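Local coordinates for protein GCN5-related N-acetyltransferase (Exiguobacterium sibiricum 255-15, PDB 3GY9) that binds coenzyme A and probably works as an acyltransferase, moving an acyl group to an acceptor that remains unidentified, at residues A[10-15]-A[43-48]; A[53-56]-A[60-63]; A[112-117]-A[126-131]. One frame throughout, in Å; residues are numbered along the deposited sequence. Where two conformers were deposited one is given.

Contact 1 of 3, residues A[10-15]-A[43-48]; sequences NDFDGY and SFQEDG
An ST turn at Ser-43, in which Ser-43 OG accepts from the backbone N of Gln-45 at 3.2 Å, leads into Gln-45, whose side chain meets Asn-10 and Phe-12 of the facing loop. The Gln-45 chain bends about its CB-CG bond (chi2 -53°) and folds back, so that Gln-45 NE2 donates to Ser-43 O at 3.0 Å; that oxygen lies close to the plane of the amide. NE2 also donates to the carbonyl of Val-9, and these two bonds fix the rotation of the carboxamide. Gln-45 OE1 is thereby turned to Asn-10, 3.4 Å from Asn-10 CA, and takes a weak but straight bond from Asn-10 ND2, also 3.4 Å. The two amide planes stand nearly perpendicular, 86° apart. Ser-43 O lies at the edge of the Phe-12 ring, near its plane, 3.3 Å from Phe-12 CE2, while Gln-45 NE2 sits obliquely off the same CE2 at 4.0 Å. Ser-43 O is thus approached by both an amide and an aromatic edge. The contact joins the loop between strand 5-8 and helix 18-26 to the one leading into strand 50-55, and Phe-12 continues inward onto Met-35 and Leu-36 of helix 31-37 and Met-51 of strand 50-55.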
loop_
_atom_site.group_PDB
_atom_site.type_symbol
_atom_site.label_atom_id
_atom_site.label_comp_id
_atom_site.label_asym_id
_atom_site.label_seq_id
_atom_site.Cartn_x
_atom_site.Cartn_y
_atom_site.Cartn_z
ATOM N N ASN A 10 -13.150 -2.206 5.503
ATOM C CA ASN A 10 -13.653 -2.848 6.705
ATOM C C ASN A 10 -14.413 -4.132 6.388
ATOM O O ASN A 10 -14.653 -4.938 7.284
ATOM C CB ASN A 10 -14.566 -1.899 7.480
ATOM C CG ASN A 10 -13.847 -0.665 7.961
ATOM O OD1 ASN A 10 -14.292 0.448 7.707
ATOM N ND2 ASN A 10 -12.717 -0.854 8.643
ATOM N N ASP A 11 -14.774 -4.327 5.117
ATOM C CA ASP A 11 -15.539 -5.500 4.673
ATOM C C ASP A 11 -14.997 -5.933 3.319
ATOM O O ASP A 11 -15.401 -5.414 2.279
ATOM C CB ASP A 11 -17.032 -5.157 4.593
ATOM C CG ASP A 11 -17.884 -6.281 3.980
ATOM O OD1 ASP A 11 -17.391 -7.418 3.821
ATOM O OD2 ASP A 11 -19.067 -6.008 3.665
ATOM N N PHE A 12 -14.065 -6.872 3.332
ATOM C CA PHE A 12 -13.459 -7.325 2.073
ATOM C C PHE A 12 -14.499 -7.882 1.111
ATOM O O PHE A 12 -14.322 -7.846 -0.104
ATOM C CB PHE A 12 -12.402 -8.395 2.341
ATOM C CG PHE A 12 -11.074 -7.834 2.756
ATOM C CD1 PHE A 12 -10.180 -7.363 1.817
ATOM C CD2 PHE A 12 -10.723 -7.790 4.092
ATOM C CE1 PHE A 12 -8.960 -6.825 2.207
ATOM C CE2 PHE A 12 -9.491 -7.281 4.474
ATOM C CZ PHE A 12 -8.631 -6.794 3.542
ATOM N N ASP A 13 -15.573 -8.428 1.650
ATOM C CA ASP A 13 -16.542 -9.116 0.822
ATOM C C ASP A 13 -17.537 -8.167 0.120
ATOM O O ASP A 13 -18.448 -8.614 -0.573
ATOM C CB ASP A 13 -17.247 -10.187 1.653
ATOM C CG ASP A 13 -16.272 -11.199 2.239
ATOM O OD1 ASP A 13 -15.517 -11.792 1.449
ATOM O OD2 ASP A 13 -16.226 -11.372 3.481
ATOM N N GLY A 14 -17.337 -6.861 0.279
ATOM C CA GLY A 14 -18.234 -5.883 -0.311
ATOM C C GLY A 14 -17.704 -5.233 -1.580
ATOM O O GLY A 14 -18.286 -4.251 -2.038
ATOM N N TYR A 15 -16.625 -5.762 -2.147
ATOM C CA TYR A 15 -16.012 -5.202 -3.365
ATOM C C TYR A 15 -15.864 -6.279 -4.392
ATOM O O TYR A 15 -15.659 -7.455 -4.046
ATOM C CB TYR A 15 -14.610 -4.662 -3.084
ATOM C CG TYR A 15 -14.552 -3.621 -2.008
ATOM C CD1 TYR A 15 -14.773 -2.274 -2.292
ATOM C CD2 TYR A 15 -14.313 -3.988 -0.683
ATOM C CE1 TYR A 15 -14.724 -1.309 -1.277
ATOM C CE2 TYR A 15 -14.266 -3.041 0.323
ATOM C CZ TYR A 15 -14.470 -1.720 0.023
ATOM O OH TYR A 15 -14.425 -0.815 1.047
ATOM N N SER A 43 -5.895 -9.558 8.473
ATOM C CA SER A 43 -7.166 -8.944 8.130
ATOM C C SER A 43 -7.063 -7.440 7.900
ATOM O O SER A 43 -8.007 -6.840 7.380
ATOM C CB SER A 43 -8.167 -9.181 9.271
ATOM O OG SER A 43 -7.839 -8.406 10.416
ATOM N N PHE A 44 -5.961 -6.836 8.334
ATOM C CA PHE A 44 -5.804 -5.374 8.281
ATOM C C PHE A 44 -6.923 -4.631 9.040
ATOM O O PHE A 44 -7.207 -3.467 8.722
ATOM C CB PHE A 44 -5.698 -4.910 6.809
ATOM C CG PHE A 44 -4.469 -5.432 6.120
ATOM C CD1 PHE A 44 -3.266 -4.747 6.182
ATOM C CD2 PHE A 44 -4.492 -6.657 5.462
ATOM C CE1 PHE A 44 -2.117 -5.255 5.592
ATOM C CE2 PHE A 44 -3.339 -7.160 4.883
ATOM C CZ PHE A 44 -2.168 -6.469 4.943
ATOM N N GLN A 45 -7.527 -5.282 10.035
ATOM C CA GLN A 45 -8.608 -4.696 10.821
ATOM C C GLN A 45 -8.152 -4.305 12.226
ATOM O O GLN A 45 -8.903 -3.648 12.938
ATOM C CB GLN A 45 -9.782 -5.668 10.954
ATOM C CG GLN A 45 -10.422 -6.090 9.631
ATOM C CD GLN A 45 -10.820 -4.905 8.767
ATOM O OE1 GLN A 45 -11.638 -4.069 9.174
ATOM N NE2 GLN A 45 -10.250 -4.820 7.579
ATOM N N GLU A 46 -6.981 -4.752 12.665
ATOM C CA GLU A 46 -6.587 -4.542 14.047
ATOM C C GLU A 46 -5.890 -3.195 14.191
ATOM O O GLU A 46 -5.595 -2.505 13.202
ATOM C CB GLU A 46 -5.670 -5.678 14.501
ATOM C CG GLU A 46 -6.291 -7.072 14.377
ATOM C CD GLU A 46 -7.538 -7.260 15.226
ATOM O OE1 GLU A 46 -7.667 -6.586 16.269
ATOM O OE2 GLU A 46 -8.398 -8.086 14.846
ATOM N N ASP A 47 -5.628 -2.813 15.436
ATOM C CA ASP A 47 -4.824 -1.634 15.672
ATOM C C ASP A 47 -3.496 -1.781 14.946
ATOM O O ASP A 47 -2.903 -2.860 14.936
ATOM C CB ASP A 47 -4.545 -1.447 17.159
ATOM C CG ASP A 47 -5.785 -1.087 17.954
ATOM O OD1 ASP A 47 -6.783 -0.627 17.360
ATOM O OD2 ASP A 47 -5.734 -1.257 19.188
ATOM N N GLY A 48 -3.016 -0.685 14.379
ATOM C CA GLY A 48 -1.701 -0.656 13.751
ATOM C C GLY A 48 -1.667 -1.203 12.351
ATOM O O GLY A 48 -0.598 -1.401 11.787
#

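Contact 2 of 3, residues A[53-56]-A[60-63]; sequences VALS and QVLA. With SO4 (sulfate ion), chain C.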
loop_
_atom_site.group_PDB
_atom_site.type_symbol
_atom_site.label_atom_id
_atom_site.label_comp_id
_atom_site.label_asym_id
_atom_site.label_seq_id
_atom_site.Cartn_x
_atom_site.Cartn_y
_atom_site.Cartn_z
ATOM N N VAL A 53 -8.635 0.889 -0.494
ATOM C CA VAL A 53 -8.902 0.772 -1.919
ATOM C C VAL A 53 -9.178 2.144 -2.506
ATOM O O VAL A 53 -9.733 3.018 -1.814
ATOM C CB VAL A 53 -10.121 -0.142 -2.253
ATOM C CG1 VAL A 53 -9.728 -1.587 -2.095
ATOM C CG2 VAL A 53 -11.334 0.224 -1.427
ATOM N N ALA A 54 -8.809 2.303 -3.778
ATOM C CA ALA A 54 -9.161 3.496 -4.547
ATOM C C ALA A 54 -10.357 3.111 -5.404
ATOM O O ALA A 54 -10.300 2.128 -6.132
ATOM C CB ALA A 54 -8.023 3.926 -5.415
ATOM N N LEU A 55 -11.432 3.875 -5.272
ATOM C CA LEU A 55 -12.650 3.655 -6.014
ATOM C C LEU A 55 -12.841 4.733 -7.051
ATOM O O LEU A 55 -12.707 5.930 -6.762
ATOM C CB LEU A 55 -13.850 3.664 -5.089
ATOM C CG LEU A 55 -13.877 2.569 -4.036
ATOM C CD1 LEU A 55 -15.117 2.735 -3.211
ATOM C CD2 LEU A 55 -13.857 1.175 -4.638
ATOM N N SER A 56 -13.215 4.309 -8.252
ATOM C CA SER A 56 -13.555 5.236 -9.318
ATOM C C SER A 56 -14.875 5.963 -9.051
ATOM O O SER A 56 -15.599 5.646 -8.113
ATOM C CB SER A 56 -13.665 4.494 -10.642
ATOM O OG SER A 56 -14.919 3.820 -10.741
ATOM N N GLN A 60 -15.837 1.393 -8.984
ATOM C CA GLN A 60 -15.018 0.244 -9.336
ATOM C C GLN A 60 -13.670 0.376 -8.639
ATOM O O GLN A 60 -13.157 1.488 -8.473
ATOM C CB GLN A 60 -14.837 0.166 -10.841
ATOM C CG GLN A 60 -16.125 -0.074 -11.559
ATOM C CD GLN A 60 -15.982 -0.329 -13.026
ATOM O OE1 GLN A 60 -15.340 0.438 -13.740
ATOM N NE2 GLN A 60 -16.652 -1.361 -13.510
ATOM N N VAL A 61 -13.119 -0.752 -8.211
ATOM C CA VAL A 61 -11.831 -0.769 -7.511
ATOM C C VAL A 61 -10.720 -0.550 -8.535
ATOM O O VAL A 61 -10.575 -1.341 -9.486
ATOM C CB VAL A 61 -11.574 -2.128 -6.812
ATOM C CG1 VAL A 61 -10.142 -2.191 -6.267
ATOM C CG2 VAL A 61 -12.574 -2.354 -5.719
ATOM N N LEU A 62 -9.939 0.519 -8.356
ATOM C CA LEU A 62 -8.825 0.793 -9.272
ATOM C C LEU A 62 -7.441 0.479 -8.678
ATOM O O LEU A 62 -6.461 0.397 -9.425
ATOM C CB LEU A 62 -8.843 2.251 -9.712
ATOM C CG LEU A 62 -10.100 2.777 -10.413
ATOM C CD1 LEU A 62 -9.922 4.212 -10.773
ATOM C CD2 LEU A 62 -10.444 1.951 -11.636
ATOM N N ALA A 63 -7.379 0.317 -7.354
ATOM C CA ALA A 63 -6.119 0.092 -6.653
ATOM C C ALA A 63 -6.379 -0.359 -5.239
ATOM O O ALA A 63 -7.461 -0.150 -4.688
ATOM C CB ALA A 63 -5.306 1.357 -6.612
HETATM S S SO4 C . -17.683 -3.728 -10.630
HETATM O O1 SO4 C . -18.220 -3.099 -11.830
HETATM O O2 SO4 C . -17.902 -2.853 -9.488
HETATM O O3 SO4 C . -16.253 -3.941 -10.807
HETATM O O4 SO4 C . -18.344 -5.006 -10.388
HETATM O O HOH W 1 -14.240 2.906 -13.162
#
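Leu-55 and Val-61 meet on one face of the hairpin, CD2 of the leucine lying 3.9 Å from CG2 of the valine, and CG1 of Val-53 approaches CG1 of Val-61 on the same side. On the other face the methyls of Ala-54 and Ala-63 touch, CB to CB at 3.9 Å, beneath Ile-93 of helix 93-105, whose N-terminal end belongs to the coenzyme A pocket; the Ala-63 side chain is about 7 Å from the bound cofactor. Leu-55 faces Val-61 as a non-hydrogen-bonded antiparallel pair. Next to it Ala-54 O accepts from Leu-62 N, almost straight at 2.8 Å, while Ala-54 N donates to Ala-63 O, so Leu-62 and Ala-63 both face Ala-54, consistent with a beta bulge in this hairpin of strands 50-55 and 61-69. The N of Ala-63 is buried without a partner. Toward the turn, Leu-62 CD1 lies against Ser-56 CB, and Ser-56 N donates to Gln-60 O at 2.8 Å in the carbonyl plane. With chi1 at 79°, Ser-56 OG stands between its own backbone N and carbonyl carbon, where it accepts from Gln-60 N at 3.1 Å and also bonds Thr-58 OG1. A water spans Ser-56 OG and Gln-60 OE1. At the extended tip of Gln-60, NE2 donates at 2.9 Å to O1 of a sulfate probably from the crystallisation liquor, also bonded by Asn-16.

Contact 3 of 3, residues A[112-117]-A[126-131]; sequences LVLYSE and LGFQLV
Just ahead of Phe-128, which meets Leu-112 and Leu-114 across the contact, the chain leaves helix 120-125 through Gly-127. This glycine closes the helix in a Schellman motif at positive phi (110°), where a side chain would be jammed against the carbonyl O of Leu-126. Phe-128 then turns inward. Leu-114 lays CD2 over one face of its ring in a CH-pi contact, 4.0 Å from the centroid and 18° off the normal, displaced toward the rim; the closest ring atom is Phe-128 CE2, 3.8 Å from Leu-114 CD2. Leu-114 pays for this with its CG in the crowded position between backbone N and carbonyl carbon (chi1 61°), which carries the methyl across to the aromatic face. The topology is that of the C-terminal half of the GNAT fold: strand 111-114, a helix, then a strand placed beyond 138-141, which inserts next to 111-114. Leu-112 works at the ring's edge instead, its O 4.0 Å from Phe-128 CE2 and near the ring plane, with its CB at 4.4 Å from the same atom. Ile-79 of strand 76-84 and Leu-140 of strand 138-141 also touch Phe-128. With an alanine here the ring is gone, which would probably open a gap beside Leu-112 and leave Leu-114 CD2 without its aromatic support. Gln-129 and Leu-130 form the outer strand, and Leu-130 packs back on Asp-120 and Gln-124 of the helix and on His-138. Farther on, Val-131 lies against Thr-139 of the inserted strand.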
loop_
_atom_site.group_PDB
_atom_site.type_symbol
_atom_site.label_atom_id
_atom_site.label_comp_id
_atom_site.label_asym_id
_atom_site.label_seq_id
_atom_site.Cartn_x
_atom_site.Cartn_y
_atom_site.Cartn_z
ATOM N N LEU A 112 8.806 3.287 8.234
ATOM C CA LEU A 112 8.041 2.457 7.290
ATOM C C LEU A 112 8.962 1.843 6.266
ATOM O O LEU A 112 9.880 2.503 5.777
ATOM C CB LEU A 112 6.976 3.265 6.557
ATOM C CG LEU A 112 5.926 3.914 7.458
ATOM C CD1 LEU A 112 4.988 4.753 6.616
ATOM C CD2 LEU A 112 5.132 2.879 8.264
ATOM N N VAL A 113 8.714 0.567 5.973
ATOM C CA VAL A 113 9.518 -0.176 5.023
ATOM C C VAL A 113 8.629 -0.876 4.020
ATOM O O VAL A 113 7.454 -1.081 4.263
ATOM C CB VAL A 113 10.422 -1.207 5.722
ATOM C CG1 VAL A 113 11.296 -0.507 6.766
ATOM C CG2 VAL A 113 9.630 -2.343 6.353
ATOM N N LEU A 114 9.213 -1.261 2.894
ATOM C CA LEU A 114 8.466 -1.988 1.859
ATOM C C LEU A 114 9.442 -2.716 0.947
ATOM O O LEU A 114 10.641 -2.423 0.931
ATOM C CB LEU A 114 7.548 -1.056 1.058
ATOM C CG LEU A 114 8.237 0.078 0.283
ATOM C CD1 LEU A 114 8.591 -0.335 -1.144
ATOM C CD2 LEU A 114 7.365 1.331 0.272
ATOM N N TYR A 115 8.881 -3.655 0.186
ATOM C CA TYR A 115 9.632 -4.392 -0.823
ATOM C C TYR A 115 8.997 -4.155 -2.180
ATOM O O TYR A 115 7.884 -4.605 -2.423
ATOM C CB TYR A 115 9.645 -5.877 -0.488
ATOM C CG TYR A 115 10.537 -6.680 -1.404
ATOM C CD1 TYR A 115 10.063 -7.168 -2.606
ATOM C CD2 TYR A 115 11.852 -6.932 -1.061
ATOM C CE1 TYR A 115 10.879 -7.899 -3.452
ATOM C CE2 TYR A 115 12.681 -7.671 -1.901
ATOM C CZ TYR A 115 12.180 -8.143 -3.097
ATOM O OH TYR A 115 12.991 -8.877 -3.930
ATOM N N SER A 116 9.702 -3.441 -3.059
ATOM C CA SER A 116 9.242 -3.231 -4.427
ATOM C C SER A 116 10.402 -3.377 -5.385
ATOM O O SER A 116 11.329 -2.571 -5.359
ATOM C CB SER A 116 8.644 -1.843 -4.590
ATOM O OG SER A 116 8.165 -1.674 -5.921
ATOM N N GLU A 117 10.344 -4.404 -6.227
ATOM C CA GLU A 117 11.368 -4.611 -7.243
ATOM C C GLU A 117 11.153 -3.745 -8.476
ATOM O O GLU A 117 12.091 -3.521 -9.238
ATOM C CB GLU A 117 11.411 -6.081 -7.665
ATOM C CG GLU A 117 12.025 -6.979 -6.611
ATOM C CD GLU A 117 11.800 -8.464 -6.872
ATOM O OE1 GLU A 117 10.784 -8.833 -7.510
ATOM O OE2 GLU A 117 12.641 -9.264 -6.413
ATOM N N LEU A 126 8.407 9.758 -3.351
ATOM C CA LEU A 126 7.683 9.945 -2.103
ATOM C C LEU A 126 8.589 10.177 -0.877
ATOM O O LEU A 126 8.093 10.425 0.230
ATOM C CB LEU A 126 6.809 8.735 -1.845
ATOM C CG LEU A 126 5.649 8.502 -2.821
ATOM C CD1 LEU A 126 5.098 7.087 -2.639
ATOM C CD2 LEU A 126 4.545 9.550 -2.629
ATOM N N GLY A 127 9.898 10.042 -1.065
ATOM C CA GLY A 127 10.864 10.300 -0.003
ATOM C C GLY A 127 11.558 9.066 0.545
ATOM O O GLY A 127 12.456 9.196 1.376
ATOM N N PHE A 128 11.158 7.873 0.089
ATOM C CA PHE A 128 11.802 6.633 0.558
ATOM C C PHE A 128 13.237 6.504 0.071
ATOM O O PHE A 128 13.591 6.922 -1.033
ATOM C CB PHE A 128 11.060 5.378 0.106
ATOM C CG PHE A 128 9.735 5.192 0.778
ATOM C CD1 PHE A 128 8.600 5.812 0.278
ATOM C CD2 PHE A 128 9.619 4.412 1.915
ATOM C CE1 PHE A 128 7.369 5.657 0.906
ATOM C CE2 PHE A 128 8.387 4.254 2.547
ATOM C CZ PHE A 128 7.269 4.888 2.041
ATOM N N GLN A 129 14.054 5.902 0.927
ATOM C CA GLN A 129 15.445 5.617 0.617
ATOM C C GLN A 129 15.577 4.184 0.137
ATOM O O GLN A 129 15.072 3.259 0.773
ATOM C CB GLN A 129 16.321 5.806 1.855
ATOM C CG GLN A 129 17.825 5.612 1.609
ATOM C CD GLN A 129 18.644 5.693 2.888
ATOM O OE1 GLN A 129 18.105 5.975 3.962
ATOM N NE2 GLN A 129 19.948 5.439 2.782
ATOM N N LEU A 130 16.252 4.006 -0.989
ATOM C CA LEU A 130 16.589 2.685 -1.491
ATOM C C LEU A 130 17.646 2.023 -0.600
ATOM O O LEU A 130 18.686 2.623 -0.295
ATOM C CB LEU A 130 17.085 2.811 -2.928
ATOM C CG LEU A 130 17.447 1.534 -3.667
ATOM C CD1 LEU A 130 16.232 0.693 -3.937
ATOM C CD2 LEU A 130 18.151 1.881 -4.979
ATOM N N VAL A 131 17.375 0.787 -0.197
ATOM C CA VAL A 131 18.312 0.003 0.605
ATOM C C VAL A 131 18.534 -1.370 0.002
ATOM O O VAL A 131 17.705 -1.861 -0.767
ATOM C CB VAL A 131 17.859 -0.126 2.076
ATOM C CG1 VAL A 131 17.906 1.242 2.742
ATOM C CG2 VAL A 131 16.467 -0.709 2.188
#

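The three contacts follow one another along the chain, each closing before the next opens. Contacts 1 and 2, with centres 15 Å apart, touch through Tyr-15, whose side chain packs on Val-53, Leu-55 and Val-61, so the loop of residues 10-15 lies against the hairpin. Contact 3 is on the opposite side of the chain's centre, about 24 Å from contact 1 and 23 Å from contact 2, centre to centre. Contacts 2 and 3 nevertheless share the mixed sheet. Strand 76-84, the last of its N-terminal half, runs parallel to 111-114, the first of the other; Val-84 at its end binds coenzyme A, as in GNAT enzymes, where the cofactor sits where these two strands part.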